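Local coordinates for mandelate racemase/muconate lactonizing enzyme-like protein (Rubrobacter xylanophilus DSM 9941, PDB 3CYJ) that is of unconfirmed function but belongs to the enolase superfamily, pairing an enolase-like N-terminal domain with a TIM-barrel-like domain that holds a sodium ion, at residues C287-A301 against S312-E326. Numbering follows the deposited sequence.
Sequences CRGHQIPFSAHCAPA and SLLHLEYFHDHARVE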
# COMPACT_ATOMS: atom_id res chain seq x y z
N CYS A 287 -13.21 15.96 -9.75
CA CYS A 287 -12.19 16.96 -9.52
C CYS A 287 -12.24 17.56 -8.11
O CYS A 287 -11.20 17.72 -7.49
CB CYS A 287 -12.25 18.06 -10.59
SG CYS A 287 -11.57 17.43 -12.16
N ARG A 288 -13.42 17.94 -7.63
CA ARG A 288 -13.53 18.48 -6.26
C ARG A 288 -13.22 17.37 -5.21
O ARG A 288 -12.58 17.64 -4.18
CB ARG A 288 -14.92 19.09 -5.97
CG ARG A 288 -15.45 20.15 -6.94
CD ARG A 288 -14.51 21.33 -7.06
NE ARG A 288 -14.28 22.04 -5.81
CZ ARG A 288 -13.10 22.10 -5.17
NH1 ARG A 288 -13.02 22.78 -4.02
NH2 ARG A 288 -12.01 21.51 -5.66
N GLY A 289 -13.68 16.14 -5.47
CA GLY A 289 -13.36 15.01 -4.59
C GLY A 289 -11.86 14.74 -4.42
O GLY A 289 -11.42 14.33 -3.36
N HIS A 290 -11.08 14.99 -5.48
CA HIS A 290 -9.66 14.77 -5.49
C HIS A 290 -8.87 16.07 -5.30
O HIS A 290 -7.64 16.04 -5.18
CB HIS A 290 -9.25 14.15 -6.81
CG HIS A 290 -9.45 12.67 -6.89
ND1 HIS A 290 -10.67 12.10 -7.21
CD2 HIS A 290 -8.58 11.65 -6.76
CE1 HIS A 290 -10.55 10.79 -7.24
NE2 HIS A 290 -9.28 10.48 -6.99
N GLN A 291 -9.58 17.20 -5.27
CA GLN A 291 -8.98 18.54 -5.12
C GLN A 291 -7.98 18.97 -6.22
O GLN A 291 -6.94 19.62 -5.94
CB GLN A 291 -8.29 18.69 -3.74
CG GLN A 291 -9.20 18.45 -2.60
CD GLN A 291 -10.10 19.60 -2.42
OE1 GLN A 291 -9.66 20.71 -2.06
NE2 GLN A 291 -11.38 19.39 -2.73
N ILE A 292 -8.33 18.71 -7.47
CA ILE A 292 -7.49 19.14 -8.54
C ILE A 292 -8.32 19.99 -9.51
O ILE A 292 -9.52 19.74 -9.67
CB ILE A 292 -6.84 17.90 -9.26
CG1 ILE A 292 -7.90 16.97 -9.89
CG2 ILE A 292 -5.88 17.17 -8.30
CD1 ILE A 292 -7.37 15.75 -10.56
N PRO A 293 -7.69 20.95 -10.18
CA PRO A 293 -8.34 21.70 -11.26
C PRO A 293 -8.68 20.84 -12.49
O PRO A 293 -8.13 19.77 -12.69
CB PRO A 293 -7.27 22.75 -11.69
CG PRO A 293 -6.05 22.56 -10.75
CD PRO A 293 -6.23 21.21 -10.08
N PHE A 294 -9.62 21.32 -13.30
CA PHE A 294 -10.05 20.67 -14.51
C PHE A 294 -9.67 21.55 -15.74
O PHE A 294 -9.63 22.78 -15.64
CB PHE A 294 -11.56 20.40 -14.45
CG PHE A 294 -12.16 19.95 -15.75
CD1 PHE A 294 -12.01 18.63 -16.19
CD2 PHE A 294 -12.85 20.86 -16.57
CE1 PHE A 294 -12.58 18.21 -17.45
CE2 PHE A 294 -13.45 20.46 -17.78
CZ PHE A 294 -13.30 19.15 -18.23
N SER A 295 -9.44 20.94 -16.90
CA SER A 295 -9.23 21.75 -18.09
C SER A 295 -9.92 21.07 -19.28
O SER A 295 -9.75 19.84 -19.50
CB SER A 295 -7.74 21.93 -18.35
OG SER A 295 -7.53 22.67 -19.54
N ALA A 296 -10.77 21.81 -19.98
CA ALA A 296 -11.48 21.23 -21.11
C ALA A 296 -10.62 21.14 -22.36
O ALA A 296 -9.83 22.05 -22.68
CB ALA A 296 -12.76 21.96 -21.38
N HIS A 297 -10.74 20.01 -23.01
CA HIS A 297 -9.92 19.72 -24.18
C HIS A 297 -10.80 19.82 -25.45
O HIS A 297 -11.90 19.23 -25.48
CB HIS A 297 -9.33 18.32 -23.98
CG HIS A 297 -8.50 17.83 -25.11
ND1 HIS A 297 -7.15 18.11 -25.22
CD2 HIS A 297 -8.81 17.03 -26.16
CE1 HIS A 297 -6.68 17.53 -26.31
NE2 HIS A 297 -7.66 16.87 -26.90
N CYS A 298 -10.34 20.62 -26.44
CA CYS A 298 -10.92 20.76 -27.80
C CYS A 298 -12.37 21.36 -27.86
O CYS A 298 -12.98 21.64 -26.83
CB CYS A 298 -10.80 19.41 -28.56
SG CYS A 298 -9.01 19.11 -29.13
N ALA A 299 -12.90 21.55 -29.09
CA ALA A 299 -14.32 21.96 -29.32
C ALA A 299 -14.76 23.21 -28.51
O ALA A 299 -15.69 23.13 -27.68
CB ALA A 299 -15.31 20.77 -29.06
N PRO A 300 -14.09 24.36 -28.76
CA PRO A 300 -14.32 25.52 -27.92
C PRO A 300 -15.77 25.94 -27.91
O PRO A 300 -16.25 26.39 -26.88
CB PRO A 300 -13.42 26.63 -28.53
CG PRO A 300 -12.58 25.98 -29.59
CD PRO A 300 -13.07 24.57 -29.80
N ALA A 301 -16.47 25.82 -29.03
CA ALA A 301 -17.85 26.31 -29.14
C ALA A 301 -18.84 25.62 -28.20
O ALA A 301 -19.66 26.31 -27.57
CB ALA A 301 -18.34 26.24 -30.58
N SER A 312 -14.70 23.39 -10.86
CA SER A 312 -13.25 23.18 -10.81
C SER A 312 -12.51 23.62 -12.10
O SER A 312 -11.29 23.44 -12.24
CB SER A 312 -12.92 21.72 -10.41
OG SER A 312 -13.63 20.85 -11.25
N LEU A 313 -13.23 24.27 -13.03
CA LEU A 313 -12.58 24.79 -14.26
C LEU A 313 -11.37 25.73 -14.05
O LEU A 313 -11.48 26.78 -13.39
CB LEU A 313 -13.62 25.46 -15.17
CG LEU A 313 -13.05 25.90 -16.53
CD1 LEU A 313 -12.90 24.77 -17.56
CD2 LEU A 313 -13.90 27.00 -17.06
N LEU A 314 -10.22 25.36 -14.61
CA LEU A 314 -9.07 26.24 -14.70
C LEU A 314 -9.16 27.02 -16.01
O LEU A 314 -9.00 28.25 -16.03
CB LEU A 314 -7.79 25.42 -14.72
CG LEU A 314 -6.48 26.17 -14.53
CD1 LEU A 314 -6.53 27.04 -13.30
CD2 LEU A 314 -5.32 25.18 -14.46
N HIS A 315 -9.34 26.30 -17.11
CA HIS A 315 -9.44 26.90 -18.45
C HIS A 315 -9.91 25.89 -19.47
O HIS A 315 -9.98 24.67 -19.20
CB HIS A 315 -8.12 27.51 -18.94
CG HIS A 315 -6.90 26.70 -18.62
ND1 HIS A 315 -6.77 25.36 -18.94
CD2 HIS A 315 -5.71 27.07 -18.06
CE1 HIS A 315 -5.57 24.94 -18.57
NE2 HIS A 315 -4.91 25.95 -18.03
N LEU A 316 -10.23 26.42 -20.65
CA LEU A 316 -10.64 25.59 -21.77
C LEU A 316 -9.69 25.85 -22.91
O LEU A 316 -9.12 26.96 -23.03
CB LEU A 316 -12.14 25.79 -22.13
CG LEU A 316 -12.65 26.92 -23.06
CD1 LEU A 316 -12.04 27.00 -24.51
CD2 LEU A 316 -14.18 26.88 -23.17
N GLU A 317 -9.47 24.82 -23.71
CA GLU A 317 -8.55 24.86 -24.84
C GLU A 317 -9.24 25.48 -26.06
O GLU A 317 -10.25 24.94 -26.58
CB GLU A 317 -8.10 23.45 -25.22
CG GLU A 317 -7.20 23.44 -26.43
CD GLU A 317 -6.84 22.05 -26.85
OE1 GLU A 317 -7.69 21.13 -26.70
OE2 GLU A 317 -5.71 21.91 -27.34
N TYR A 318 -8.68 26.60 -26.49
CA TYR A 318 -9.13 27.25 -27.72
C TYR A 318 -8.35 26.64 -28.86
O TYR A 318 -7.33 27.18 -29.29
CB TYR A 318 -8.86 28.77 -27.65
CG TYR A 318 -9.48 29.53 -28.76
CD1 TYR A 318 -10.89 29.72 -28.81
CD2 TYR A 318 -8.70 30.01 -29.80
CE1 TYR A 318 -11.48 30.41 -29.89
CE2 TYR A 318 -9.28 30.68 -30.89
CZ TYR A 318 -10.67 30.88 -30.91
OH TYR A 318 -11.23 31.54 -32.00
N PHE A 319 -8.80 25.47 -29.32
CA PHE A 319 -7.99 24.67 -30.24
C PHE A 319 -8.07 25.17 -31.67
O PHE A 319 -9.17 25.29 -32.22
CB PHE A 319 -8.40 23.19 -30.18
CG PHE A 319 -7.49 22.28 -30.99
CD1 PHE A 319 -6.10 22.33 -30.81
CD2 PHE A 319 -8.00 21.40 -31.90
CE1 PHE A 319 -5.24 21.51 -31.52
CE2 PHE A 319 -7.14 20.53 -32.63
CZ PHE A 319 -5.76 20.60 -32.44
N HIS A 320 -6.92 25.48 -32.25
CA HIS A 320 -6.87 26.05 -33.60
C HIS A 320 -7.77 25.33 -34.59
O HIS A 320 -8.73 25.91 -35.09
CB HIS A 320 -5.43 26.10 -34.13
CG HIS A 320 -5.34 26.47 -35.59
ND1 HIS A 320 -5.65 27.73 -36.06
CD2 HIS A 320 -4.97 25.74 -36.67
CE1 HIS A 320 -5.51 27.75 -37.38
NE2 HIS A 320 -5.08 26.56 -37.77
N ASP A 321 -7.50 24.05 -34.87
CA ASP A 321 -8.32 23.32 -35.87
C ASP A 321 -9.80 23.57 -35.69
O ASP A 321 -10.54 23.76 -36.66
CB ASP A 321 -8.09 21.83 -35.82
CG ASP A 321 -6.65 21.43 -36.15
OD1 ASP A 321 -5.77 22.29 -36.22
OD2 ASP A 321 -6.37 20.22 -36.33
N HIS A 322 -10.23 23.56 -34.43
CA HIS A 322 -11.64 23.50 -34.11
C HIS A 322 -12.27 24.84 -34.13
O HIS A 322 -13.38 24.98 -34.68
CB HIS A 322 -11.87 22.83 -32.76
CG HIS A 322 -11.52 21.39 -32.78
ND1 HIS A 322 -11.56 20.59 -31.65
CD2 HIS A 322 -11.10 20.59 -33.80
CE1 HIS A 322 -11.20 19.36 -31.97
NE2 HIS A 322 -10.91 19.34 -33.27
N ALA A 323 -11.63 25.81 -33.49
CA ALA A 323 -12.05 27.20 -33.60
C ALA A 323 -12.29 27.56 -35.09
O ALA A 323 -13.36 28.03 -35.48
CB ALA A 323 -11.00 28.12 -32.99
N ARG A 324 -11.30 27.28 -35.92
CA ARG A 324 -11.39 27.58 -37.36
C ARG A 324 -12.55 26.86 -38.05
O ARG A 324 -13.34 27.47 -38.74
CB ARG A 324 -10.06 27.25 -38.03
CG ARG A 324 -10.02 27.35 -39.55
CD ARG A 324 -8.58 27.02 -40.04
NE ARG A 324 -8.48 27.14 -41.49
CZ ARG A 324 -8.72 26.15 -42.34
NH1 ARG A 324 -9.02 24.94 -41.89
NH2 ARG A 324 -8.65 26.39 -43.65
N VAL A 325 -12.68 25.55 -37.87
CA VAL A 325 -13.81 24.79 -38.43
C VAL A 325 -15.17 25.29 -37.90
O VAL A 325 -16.15 25.28 -38.62
CB VAL A 325 -13.64 23.27 -38.14
CG1 VAL A 325 -14.97 22.46 -38.25
CG2 VAL A 325 -12.55 22.67 -39.02
N GLU A 326 -15.23 25.69 -36.63
CA GLU A 326 -16.48 26.17 -36.06
C GLU A 326 -16.90 27.55 -36.67
O GLU A 326 -18.06 27.72 -36.97
CB GLU A 326 -16.43 26.15 -34.52
CG GLU A 326 -16.56 24.74 -33.94
CD GLU A 326 -15.81 24.48 -32.59
OE1 GLU A 326 -15.49 25.43 -31.86
OE2 GLU A 326 -15.57 23.29 -32.26
O HOH W 1 -12.37 23.56 -25.28
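Glu317 reaches Cys298 with its chain fully extended, CG anti to the backbone N (chi1 177°) and CD anti to CA (chi2 -176°), whereas His322 swings its ring beside its own backbone N (chi1 -67°) to meet Ala299. Glu317 lies within a beta-alpha-beta unit of the TIM-barrel-like domain, in which strand 294-296, helix 300-306 and strand 313-319 follow one another, and His322 reaches it from helix 320-329; they illustrate how side chains take over where parallel strand pairing stops. The pairing itself alternates across the two strands: Phe294 N donates to Ser312 O, Phe294 O accepts from Leu314 N, Ala296 N donates to His315 O, and Ala296 O accepts from Glu317 N. On one side of the sheet Ala296 CB packs on Leu316 CB, 4.0 Å away; on the other, Ser295 OG meets the edge of the His315 ring at ND1, 2.9 Å.

Beyond the strand, Cys298 N binds Glu317 OE1 through the anti lone pair at 2.7 Å, while Lys164 and Ser137 hold OE2. OE1 also sits over one face of the His297 ring, and the His297 side chain comes to about 4 Å from the sodium ion held by Asp194, Glu221 and Glu222. Cys298 SG approaches the Phe319 ring obliquely, 3.7 Å from CD2. The turn into helix 300-306 is gripped from helix 320-329: Ala299 N points at His322 ND1 near the ring plane (3.0 Å), and Pro300 CD fits against His322 CB (3.6 Å). Glu326, whose OE2 is hydrogen-bonded to Tyr53 OH, completes the grip as its OE1 receives Ala301 N at 3.0 Å from above the carboxylate plane.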